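Local structure of V-type ATP synthase alpha chain (Nanoarchaeum equitans Kin4-M, 5BN3) at residues A493-D498 / L544-L549; T68-P73 / Y179-I184. The protein forms the A subunit of a V-type rotary complex, with a P-loop nucleotide-binding domain that here carries ADP. All blocks are in the same frame, centred on the assembly; numbering follows the deposited sequence.

Contact 1 joins two loops and contact 2 two strands, on opposite sides of the chain's centre. Their own centres lie about 40 Å apart, and they share no secondary-structure element. Contact 1 links loops between helices of the C-terminal region through side-chain polar bonds, a salt bridge and a water, and one of its loops reaches ADP. Contact 2 pairs strands 68-71 and 180-183 through main-chain hydrogen bonds, with Ile69, Leu71, His180 and Trp182 on one face and the paired Glu70 and Glu181 on the other. Both are partly buried, but contact 2 buries more surface, 547 Å² against 326 Å², and more of its touching residues are buried.

Contact 1. Residues A493-D498 / L544-L549. With ADP (adenosine-5'-diphosphate), chain C.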
ATOM      1  N   ALA A 493       3.339 -19.129 -33.785  1.00 40.93           N
ATOM      2  CA  ALA A 493       2.147 -19.971 -33.731  1.00 39.47           C
ATOM      3  C   ALA A 493       1.331 -19.905 -35.016  1.00 42.77           C
ATOM      4  O   ALA A 493       0.494 -20.773 -35.273  1.00 43.61           O
ATOM      5  CB  ALA A 493       1.287 -19.569 -32.557  1.00 36.60           C
ATOM      6  N   PHE A 494       1.566 -18.868 -35.812  1.00 39.16           N
ATOM      7  CA  PHE A 494       0.767 -18.644 -37.012  1.00 52.60           C
ATOM      8  C   PHE A 494       1.591 -18.714 -38.295  1.00 66.19           C
ATOM      9  O   PHE A 494       1.223 -18.134 -39.316  1.00 63.92           O
ATOM     10  CB  PHE A 494       0.009 -17.319 -36.897  1.00 49.42           C
ATOM     11  CG  PHE A 494      -0.740 -17.176 -35.603  1.00 59.16           C
ATOM     12  CD1 PHE A 494      -1.806 -18.014 -35.311  1.00 49.14           C
ATOM     13  CD2 PHE A 494      -0.369 -16.219 -34.670  1.00 59.61           C
ATOM     14  CE1 PHE A 494      -2.493 -17.897 -34.116  1.00 60.77           C
ATOM     15  CE2 PHE A 494      -1.053 -16.095 -33.472  1.00 49.57           C
ATOM     16  CZ  PHE A 494      -2.118 -16.936 -33.196  1.00 55.73           C
ATOM     17  N   ASP A 495       2.708 -19.432 -38.228  1.00 45.98           N
ATOM     18  CA  ASP A 495       3.450 -19.803 -39.425  1.00 49.25           C
ATOM     19  C   ASP A 495       3.229 -21.289 -39.670  1.00 48.73           C
ATOM     20  O   ASP A 495       3.298 -22.090 -38.738  1.00 43.34           O
ATOM     21  CB  ASP A 495       4.942 -19.509 -39.267  1.00 49.64           C
ATOM     22  CG  ASP A 495       5.739 -19.866 -40.508  1.00 53.12           C
ATOM     23  OD1 ASP A 495       5.828 -19.019 -41.424  1.00 56.11           O
ATOM     24  OD2 ASP A 495       6.279 -20.991 -40.573  1.00 49.63           O
ATOM     25  N   GLU A 496       2.957 -21.651 -40.921  1.00 42.85           N
ATOM     26  CA  GLU A 496       2.602 -23.023 -41.278  1.00 46.46           C
ATOM     27  C   GLU A 496       3.695 -24.034 -40.926  1.00 41.14           C
ATOM     28  O   GLU A 496       3.407 -25.188 -40.607  1.00 48.36           O
ATOM     29  CB  GLU A 496       2.275 -23.100 -42.772  1.00 55.29           C
ATOM     30  CG  GLU A 496       1.574 -24.380 -43.204  1.00 78.84           C
ATOM     31  CD  GLU A 496       1.227 -24.382 -44.681  1.00106.62           C
ATOM     32  OE1 GLU A 496       1.826 -23.587 -45.438  1.00 91.93           O
ATOM     33  OE2 GLU A 496       0.352 -25.177 -45.085  1.00103.37           O
ATOM     34  N   ASN A 497       4.948 -23.594 -40.977  1.00 41.18           N
ATOM     35  CA  ASN A 497       6.076 -24.483 -40.715  1.00 45.91           C
ATOM     36  C   ASN A 497       6.551 -24.482 -39.260  1.00 48.49           C
ATOM     37  O   ASN A 497       7.036 -25.496 -38.766  1.00 43.55           O
ATOM     38  CB  ASN A 497       7.248 -24.146 -41.645  1.00 52.41           C
ATOM     39  CG  ASN A 497       6.975 -24.517 -43.090  1.00 61.49           C
ATOM     40  OD1 ASN A 497       6.285 -25.498 -43.373  1.00 49.74           O
ATOM     41  ND2 ASN A 497       7.519 -23.736 -44.015  1.00 49.64           N
ATOM     42  N   ASP A 498       6.414 -23.349 -38.577  1.00 44.92           N
ATOM     43  CA  ASP A 498       6.963 -23.217 -37.226  1.00 43.87           C
ATOM     44  C   ASP A 498       5.955 -23.505 -36.112  1.00 40.71           C
ATOM     45  O   ASP A 498       6.348 -23.772 -34.976  1.00 42.14           O
ATOM     46  CB  ASP A 498       7.581 -21.828 -37.038  1.00 40.04           C
ATOM     47  CG  ASP A 498       8.550 -21.771 -35.872  1.00 43.58           C
ATOM     48  OD1 ASP A 498       9.088 -22.829 -35.480  1.00 43.10           O
ATOM     49  OD2 ASP A 498       8.788 -20.662 -35.350  1.00 46.15           O
ATOM     50  N   LEU A 544      16.091 -21.208 -39.664  1.00 46.46           N
ATOM     51  CA  LEU A 544      15.793 -22.635 -39.813  1.00 42.10           C
ATOM     52  C   LEU A 544      14.354 -23.018 -39.468  1.00 56.35           C
ATOM     53  O   LEU A 544      13.703 -23.741 -40.223  1.00 48.75           O
ATOM     54  CB  LEU A 544      16.753 -23.472 -38.963  1.00 48.77           C
ATOM     55  CG  LEU A 544      18.133 -23.802 -39.533  1.00 53.51           C
ATOM     56  CD1 LEU A 544      19.001 -24.466 -38.481  1.00 45.83           C
ATOM     57  CD2 LEU A 544      17.982 -24.717 -40.728  1.00 57.26           C
ATOM     58  N   ARG A 545      13.866 -22.528 -38.331  1.00 48.62           N
ATOM     59  CA  ARG A 545      12.550 -22.908 -37.815  1.00 53.07           C
ATOM     60  C   ARG A 545      11.398 -22.572 -38.761  1.00 43.43           C
ATOM     61  O   ARG A 545      10.317 -23.155 -38.662  1.00 49.98           O
ATOM     62  CB  ARG A 545      12.305 -22.284 -36.433  1.00 37.71           C
ATOM     63  CG  ARG A 545      12.392 -20.757 -36.389  1.00 41.65           C
ATOM     64  CD  ARG A 545      12.202 -20.231 -34.968  1.00 47.05           C
ATOM     65  NE  ARG A 545      12.362 -18.780 -34.876  1.00 39.52           N
ATOM     66  CZ  ARG A 545      11.355 -17.913 -34.870  1.00 41.52           C
ATOM     67  NH1 ARG A 545      10.105 -18.344 -34.947  1.00 44.24           N
ATOM     68  NH2 ARG A 545      11.599 -16.614 -34.784  1.00 41.59           N
ATOM     69  N   TYR A 546      11.635 -21.642 -39.681  1.00 42.91           N
ATOM     70  CA  TYR A 546      10.615 -21.254 -40.648  1.00 42.00           C
ATOM     71  C   TYR A 546      10.569 -22.167 -41.871  1.00 57.65           C
ATOM     72  O   TYR A 546       9.780 -21.940 -42.790  1.00 49.71           O
ATOM     73  CB  TYR A 546      10.833 -19.807 -41.095  1.00 46.99           C
ATOM     74  CG  TYR A 546      10.355 -18.788 -40.094  1.00 55.71           C
ATOM     75  CD1 TYR A 546       8.999 -18.580 -39.888  1.00 48.63           C
ATOM     76  CD2 TYR A 546      11.254 -18.026 -39.363  1.00 52.47           C
ATOM     77  CE1 TYR A 546       8.553 -17.649 -38.978  1.00 51.99           C
ATOM     78  CE2 TYR A 546      10.815 -17.091 -38.450  1.00 63.06           C
ATOM     79  CZ  TYR A 546       9.463 -16.908 -38.262  1.00 49.63           C
ATOM     80  OH  TYR A 546       9.015 -15.980 -37.355  1.00 61.17           O
ATOM     81  N   LYS A 547      11.407 -23.198 -41.887  1.00 56.13           N
ATOM     82  CA  LYS A 547      11.502 -24.049 -43.070  1.00 58.10           C
ATOM     83  C   LYS A 547      10.667 -25.326 -42.985  1.00 58.83           C
ATOM     84  O   LYS A 547      10.332 -25.784 -41.892  1.00 56.99           O
ATOM     85  CB  LYS A 547      12.969 -24.325 -43.423  1.00 54.51           C
ATOM     86  CG  LYS A 547      13.658 -23.075 -43.962  1.00 58.85           C
ATOM     87  CD  LYS A 547      15.113 -23.293 -44.348  1.00 65.84           C
ATOM     88  CE  LYS A 547      15.675 -22.030 -44.999  1.00 72.79           C
ATOM     89  NZ  LYS A 547      17.156 -22.036 -45.112  1.00 97.13           N
ATOM     90  N   SER A 548      10.332 -25.874 -44.153  1.00 61.31           N
ATOM     91  CA  SER A 548       9.364 -26.967 -44.285  1.00 71.45           C
ATOM     92  C   SER A 548       9.606 -28.133 -43.332  1.00 76.13           C
ATOM     93  O   SER A 548       8.820 -28.363 -42.413  1.00101.44           O
ATOM     94  CB  SER A 548       9.339 -27.483 -45.728  1.00 74.03           C
ATOM     95  OG  SER A 548      10.492 -28.253 -46.023  1.00 67.74           O
ATOM     96  N   LEU A 549      10.707 -28.840 -43.572  1.00 56.43           N
ATOM     97  CA  LEU A 549      11.119 -30.044 -42.854  1.00 66.09           C
ATOM     98  C   LEU A 549      12.111 -30.652 -43.817  1.00 75.78           C
ATOM     99  O   LEU A 549      13.278 -30.866 -43.486  1.00 73.90           O
ATOM    100  CB  LEU A 549       9.961 -31.025 -42.649  1.00 74.91           C
ATOM    101  CG  LEU A 549       9.935 -31.851 -41.358  1.00 86.48           C
ATOM    102  CD1 LEU A 549      11.309 -32.405 -41.004  1.00 89.62           C
ATOM    103  CD2 LEU A 549       9.367 -31.041 -40.204  1.00 87.78           C
TER
HETATM  104  PB  ADP C 601      -3.295 -13.074 -23.492  1.00 30.00           P
HETATM  105  O1B ADP C 601      -2.150 -13.325 -22.548  1.00 28.44           O
HETATM  106  O2B ADP C 601      -4.233 -14.237 -23.664  1.00 25.84           O
HETATM  107  O3B ADP C 601      -3.974 -11.746 -23.272  1.00 29.94           O
HETATM  108  PA  ADP C 601      -2.937 -13.665 -26.287  1.00 31.29           P
HETATM  109  O1A ADP C 601      -2.747 -15.146 -26.146  1.00 33.38           O
HETATM  110  O2A ADP C 601      -4.259 -13.123 -26.766  1.00 31.11           O
HETATM  111  O3A ADP C 601      -2.528 -12.932 -24.908  1.00 29.81           O
HETATM  112  O5' ADP C 601      -1.783 -13.118 -27.268  1.00 32.13           O
HETATM  113  C5' ADP C 601      -1.594 -11.713 -27.430  1.00 33.85           C
HETATM  114  C4' ADP C 601      -0.996 -11.421 -28.801  1.00 37.18           C
HETATM  115  O4' ADP C 601       0.292 -12.039 -28.924  1.00 36.24           O
HETATM  116  C3' ADP C 601      -1.894 -11.983 -29.888  1.00 41.57           C
HETATM  117  O3' ADP C 601      -2.209 -10.948 -30.824  1.00 46.11           O
HETATM  118  C2' ADP C 601      -1.077 -13.074 -30.546  1.00 46.56           C
HETATM  119  O2' ADP C 601      -1.200 -13.032 -31.967  1.00 68.69           O
HETATM  120  C1' ADP C 601       0.359 -12.812 -30.123  1.00 33.82           C
HETATM  121  N9  ADP C 601       1.047 -14.101 -29.871  1.00 38.00           N
HETATM  122  C8  ADP C 601       1.088 -14.764 -28.700  1.00 35.07           C
HETATM  123  N7  ADP C 601       1.801 -15.913 -28.817  1.00 32.95           N
HETATM  124  C5  ADP C 601       2.236 -15.994 -30.088  1.00 39.51           C
HETATM  125  C6  ADP C 601       3.044 -16.949 -30.880  1.00 33.84           C
HETATM  126  N6  ADP C 601       3.548 -18.080 -30.320  1.00 35.37           N
HETATM  127  N1  ADP C 601       3.263 -16.646 -32.180  1.00 36.50           N
HETATM  128  C2  ADP C 601       2.770 -15.527 -32.747  1.00 44.31           C
HETATM  129  N3  ADP C 601       2.030 -14.619 -32.088  1.00 40.99           N
HETATM  130  C4  ADP C 601       1.737 -14.794 -30.778  1.00 40.18           C
HETATM  131  O   HOH W   1       7.482 -20.355 -43.186  1.00 49.94           O
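Asp498 OD2 accepts from two donors: Arg545 NH1, in a 2.7 Å salt bridge, and the backbone N of Asp492. The oxygen lies in the guanidinium plane, at its edge, and NH1 meets it nearly along the C-O axis, with the two planes 47° apart. Arg205 pairs with Asp498 OD1, while Arg545 NE is spent on the carbonyl of Glu486, a division that should hold both groups in orientation. Tyr546 CE2 lies 3.6 Å above one guanidinium face, near its margin. The same tyrosine turns its ring edge to Asp495, whose CG is anti to the backbone N (chi1 -179°); the carboxylate stands almost perpendicular to the ring, OD1 3.6 Å from CD1.

Asp495 OD2 accepts from Asn497 N, above the carboxylate plane, in an Asx turn, and through its anti lone pair from Asp498 N, completing an Asx motif. Water 1 probably bridges Asp495 OD1 to Tyr546 O, which Asn497 ND2 reaches at 3.1 Å from above the carbonyl plane. Ala493 N donates an almost straight 3.0 Å bond to ADP N1, and Phe494 CE2 comes within 3.4 Å of the ribose O2': beside its Asx turn, the loop contributes both residues to the adenine and ribose side of the ADP pocket.

Contact 2. Residues T68-P73 / Y179-I184; sequences TIELGP and YHEWPI
Leu71 sends CD1 across strand 180-183, where it comes 3.8 Å from Trp182 CB and 4.0 Å from His180 NE2. Its chi1 (-57°) sets CG beside the backbone N, chi2 settles the methyls, and CD1 lies obliquely to the imidazole. The histidine takes the less common setting, CG between its own backbone N and carbonyl carbon (chi1 71°), and the end of its side chain comes back toward the leucine. Arg188 bonds to His180 NE2 and makes a cation-pi contact with Trp182, whose NE1 goes to the carbonyl of Lys186. The indole extends outward from the strand pair, and Pro183 CD lies over one of its faces near the rim.

Ile69, on the same face, meets Ile184 of the loop after the strand, CG2 to CG2 at 3.7 Å, the two branched chains crossing at about a right angle; helix 293-309 covers them through Leu300 and Thr303. Beneath these groups runs a two-stranded antiparallel sheet in which Ile69 and Trp182 exchange backbone N-H···O bonds, as do Leu71 and His180. It brings together the two ends of the chain excursion that contains the strands of the barrel-sandwich domain.

Glu70 and Glu181 lie on the other face. Glu70 CG, anti to the carbonyl carbon, lies 4.0 Å from Tyr179 CE2, oblique to the ring; beyond it the chain is extended, the carboxylate and ring planes 47° apart. Glu70 OE2 stands 4.4 Å from Glu181 OE2, a like-charge proximity that Arg110, in a salt bridge with Glu70 OE2, should ease. Glu181 runs past Thr68, whose OG1 lies 4.0 Å from the glutamate CD. Water 2 sits 2.6 Å from Thr68 OG1 and makes a weak bond to Glu181 OE2.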
ATOM      1  N   THR A  68     -24.710 -32.414 -12.100  1.00 40.04           N
ATOM      2  CA  THR A  68     -24.082 -33.531 -12.802  1.00 41.87           C
ATOM      3  C   THR A  68     -23.764 -33.233 -14.265  1.00 35.57           C
ATOM      4  O   THR A  68     -24.253 -32.258 -14.837  1.00 39.70           O
ATOM      5  CB  THR A  68     -24.965 -34.797 -12.759  1.00 44.83           C
ATOM      6  OG1 THR A  68     -26.154 -34.578 -13.527  1.00 43.93           O
ATOM      7  CG2 THR A  68     -25.344 -35.142 -11.327  1.00 45.94           C
ATOM      8  N   ILE A  69     -22.940 -34.094 -14.856  1.00 40.05           N
ATOM      9  CA  ILE A  69     -22.657 -34.052 -16.286  1.00 38.80           C
ATOM     10  C   ILE A  69     -22.880 -35.438 -16.885  1.00 33.54           C
ATOM     11  O   ILE A  69     -22.563 -36.452 -16.256  1.00 36.60           O
ATOM     12  CB  ILE A  69     -21.208 -33.583 -16.566  1.00 39.57           C
ATOM     13  CG1 ILE A  69     -20.914 -33.586 -18.068  1.00 39.85           C
ATOM     14  CG2 ILE A  69     -20.203 -34.466 -15.844  1.00 35.25           C
ATOM     15  CD1 ILE A  69     -21.808 -32.662 -18.863  1.00 45.97           C
ATOM     16  N   GLU A  70     -23.452 -35.482 -18.085  1.00 38.99           N
ATOM     17  CA  GLU A  70     -23.620 -36.744 -18.795  1.00 33.65           C
ATOM     18  C   GLU A  70     -22.305 -37.147 -19.448  1.00 46.62           C
ATOM     19  O   GLU A  70     -21.728 -36.385 -20.227  1.00 46.59           O
ATOM     20  CB  GLU A  70     -24.719 -36.626 -19.857  1.00 41.60           C
ATOM     21  CG  GLU A  70     -26.129 -36.520 -19.290  1.00 42.29           C
ATOM     22  CD  GLU A  70     -27.169 -36.254 -20.362  1.00 57.56           C
ATOM     23  OE1 GLU A  70     -26.802 -36.203 -21.556  1.00 43.65           O
ATOM     24  OE2 GLU A  70     -28.356 -36.089 -20.012  1.00 57.28           O
ATOM     25  N   LEU A  71     -21.834 -38.347 -19.125  1.00 33.74           N
ATOM     26  CA  LEU A  71     -20.574 -38.849 -19.664  1.00 32.20           C
ATOM     27  C   LEU A  71     -20.822 -40.006 -20.626  1.00 41.08           C
ATOM     28  O   LEU A  71     -21.248 -41.083 -20.212  1.00 39.18           O
ATOM     29  CB  LEU A  71     -19.665 -39.308 -18.524  1.00 31.54           C
ATOM     30  CG  LEU A  71     -19.340 -38.248 -17.469  1.00 37.98           C
ATOM     31  CD1 LEU A  71     -18.662 -38.871 -16.259  1.00 34.91           C
ATOM     32  CD2 LEU A  71     -18.462 -37.169 -18.073  1.00 31.47           C
ATOM     33  N   GLY A  72     -20.547 -39.778 -21.908  1.00 36.66           N
ATOM     34  CA  GLY A  72     -20.713 -40.802 -22.927  1.00 35.65           C
ATOM     35  C   GLY A  72     -20.422 -40.250 -24.308  1.00 46.54           C
ATOM     36  O   GLY A  72     -19.905 -39.137 -24.434  1.00 38.86           O
ATOM     37  N   PRO A  73     -20.743 -41.028 -25.354  1.00 38.75           N
ATOM     38  CA  PRO A  73     -20.568 -40.574 -26.738  1.00 42.09           C
ATOM     39  C   PRO A  73     -21.404 -39.329 -27.020  1.00 46.33           C
ATOM     40  O   PRO A  73     -22.568 -39.271 -26.614  1.00 37.32           O
ATOM     41  CB  PRO A  73     -21.097 -41.754 -27.561  1.00 38.55           C
ATOM     42  CG  PRO A  73     -20.919 -42.940 -26.671  1.00 35.92           C
ATOM     43  CD  PRO A  73     -21.192 -42.429 -25.285  1.00 38.34           C
ATOM     44  N   TYR A 179     -24.130 -44.067 -21.544  1.00 38.39           N
ATOM     45  CA  TYR A 179     -23.711 -42.928 -20.734  1.00 43.16           C
ATOM     46  C   TYR A 179     -24.122 -43.099 -19.277  1.00 47.76           C
ATOM     47  O   TYR A 179     -25.030 -43.873 -18.965  1.00 44.09           O
ATOM     48  CB  TYR A 179     -24.331 -41.637 -21.273  1.00 35.57           C
ATOM     49  CG  TYR A 179     -25.755 -41.393 -20.814  1.00 46.56           C
ATOM     50  CD1 TYR A 179     -26.827 -42.005 -21.448  1.00 47.63           C
ATOM     51  CD2 TYR A 179     -26.025 -40.535 -19.756  1.00 45.86           C
ATOM     52  CE1 TYR A 179     -28.123 -41.777 -21.036  1.00 50.76           C
ATOM     53  CE2 TYR A 179     -27.316 -40.305 -19.337  1.00 60.43           C
ATOM     54  CZ  TYR A 179     -28.360 -40.927 -19.981  1.00 69.07           C
ATOM     55  OH  TYR A 179     -29.650 -40.695 -19.567  1.00 62.05           O
ATOM     56  N   HIS A 180     -23.457 -42.366 -18.390  1.00 43.87           N
ATOM     57  CA  HIS A 180     -23.911 -42.250 -17.007  1.00 41.42           C
ATOM     58  C   HIS A 180     -23.685 -40.834 -16.488  1.00 49.02           C
ATOM     59  O   HIS A 180     -22.885 -40.080 -17.045  1.00 41.21           O
ATOM     60  CB  HIS A 180     -23.245 -43.290 -16.097  1.00 42.66           C
ATOM     61  CG  HIS A 180     -21.792 -43.035 -15.831  1.00 48.71           C
ATOM     62  ND1 HIS A 180     -20.798 -43.417 -16.702  1.00 48.30           N
ATOM     63  CD2 HIS A 180     -21.169 -42.461 -14.773  1.00 51.73           C
ATOM     64  CE1 HIS A 180     -19.622 -43.077 -16.202  1.00 54.61           C
ATOM     65  NE2 HIS A 180     -19.819 -42.496 -15.033  1.00 41.54           N
ATOM     66  N   GLU A 181     -24.412 -40.470 -15.437  1.00 40.01           N
ATOM     67  CA  GLU A 181     -24.301 -39.139 -14.855  1.00 37.67           C
ATOM     68  C   GLU A 181     -23.331 -39.147 -13.683  1.00 41.86           C
ATOM     69  O   GLU A 181     -23.226 -40.140 -12.961  1.00 42.25           O
ATOM     70  CB  GLU A 181     -25.672 -38.642 -14.393  1.00 50.95           C
ATOM     71  CG  GLU A 181     -26.659 -38.386 -15.519  1.00 50.67           C
ATOM     72  CD  GLU A 181     -27.973 -37.820 -15.016  1.00 82.24           C
ATOM     73  OE1 GLU A 181     -28.360 -38.148 -13.874  1.00 83.21           O
ATOM     74  OE2 GLU A 181     -28.613 -37.042 -15.755  1.00 85.67           O
ATOM     75  N   TRP A 182     -22.622 -38.038 -13.492  1.00 38.86           N
ATOM     76  CA  TRP A 182     -21.682 -37.926 -12.385  1.00 37.44           C
ATOM     77  C   TRP A 182     -21.643 -36.508 -11.822  1.00 36.09           C
ATOM     78  O   TRP A 182     -21.598 -35.538 -12.580  1.00 36.46           O
ATOM     79  CB  TRP A 182     -20.282 -38.355 -12.830  1.00 41.25           C
ATOM     80  CG  TRP A 182     -19.332 -38.486 -11.693  1.00 35.37           C
ATOM     81  CD1 TRP A 182     -18.477 -37.534 -11.223  1.00 40.95           C
ATOM     82  CD2 TRP A 182     -19.147 -39.638 -10.866  1.00 36.01           C
ATOM     83  NE1 TRP A 182     -17.765 -38.026 -10.155  1.00 38.96           N
ATOM     84  CE2 TRP A 182     -18.159 -39.317  -9.916  1.00 46.64           C
ATOM     85  CE3 TRP A 182     -19.720 -40.913 -10.838  1.00 40.22           C
ATOM     86  CZ2 TRP A 182     -17.731 -40.225  -8.948  1.00 42.77           C
ATOM     87  CZ3 TRP A 182     -19.297 -41.811  -9.879  1.00 40.13           C
ATOM     88  CH2 TRP A 182     -18.312 -41.464  -8.947  1.00 46.52           C
ATOM     89  N   PRO A 183     -21.663 -36.386 -10.486  1.00 37.30           N
ATOM     90  CA  PRO A 183     -21.585 -35.079  -9.821  1.00 41.10           C
ATOM     91  C   PRO A 183     -20.228 -34.424 -10.080  1.00 37.79           C
ATOM     92  O   PRO A 183     -19.201 -35.001  -9.722  1.00 35.92           O
ATOM     93  CB  PRO A 183     -21.719 -35.431  -8.332  1.00 39.54           C
ATOM     94  CG  PRO A 183     -22.333 -36.807  -8.307  1.00 46.44           C
ATOM     95  CD  PRO A 183     -21.795 -37.492  -9.522  1.00 40.58           C
ATOM     96  N   ILE A 184     -20.227 -33.237 -10.678  1.00 41.48           N
ATOM     97  CA  ILE A 184     -18.983 -32.583 -11.081  1.00 44.87           C
ATOM     98  C   ILE A 184     -18.095 -32.148  -9.913  1.00 45.52           C
ATOM     99  O   ILE A 184     -16.887 -31.976 -10.083  1.00 40.34           O
ATOM    100  CB  ILE A 184     -19.245 -31.371 -12.005  1.00 42.75           C
ATOM    101  CG1 ILE A 184     -20.105 -30.323 -11.296  1.00 38.84           C
ATOM    102  CG2 ILE A 184     -19.893 -31.819 -13.307  1.00 43.49           C
ATOM    103  CD1 ILE A 184     -20.328 -29.067 -12.118  1.00 35.54           C
TER
HETATM  104  O   HOH W   2     -26.855 -34.058 -15.957  1.00 62.75           O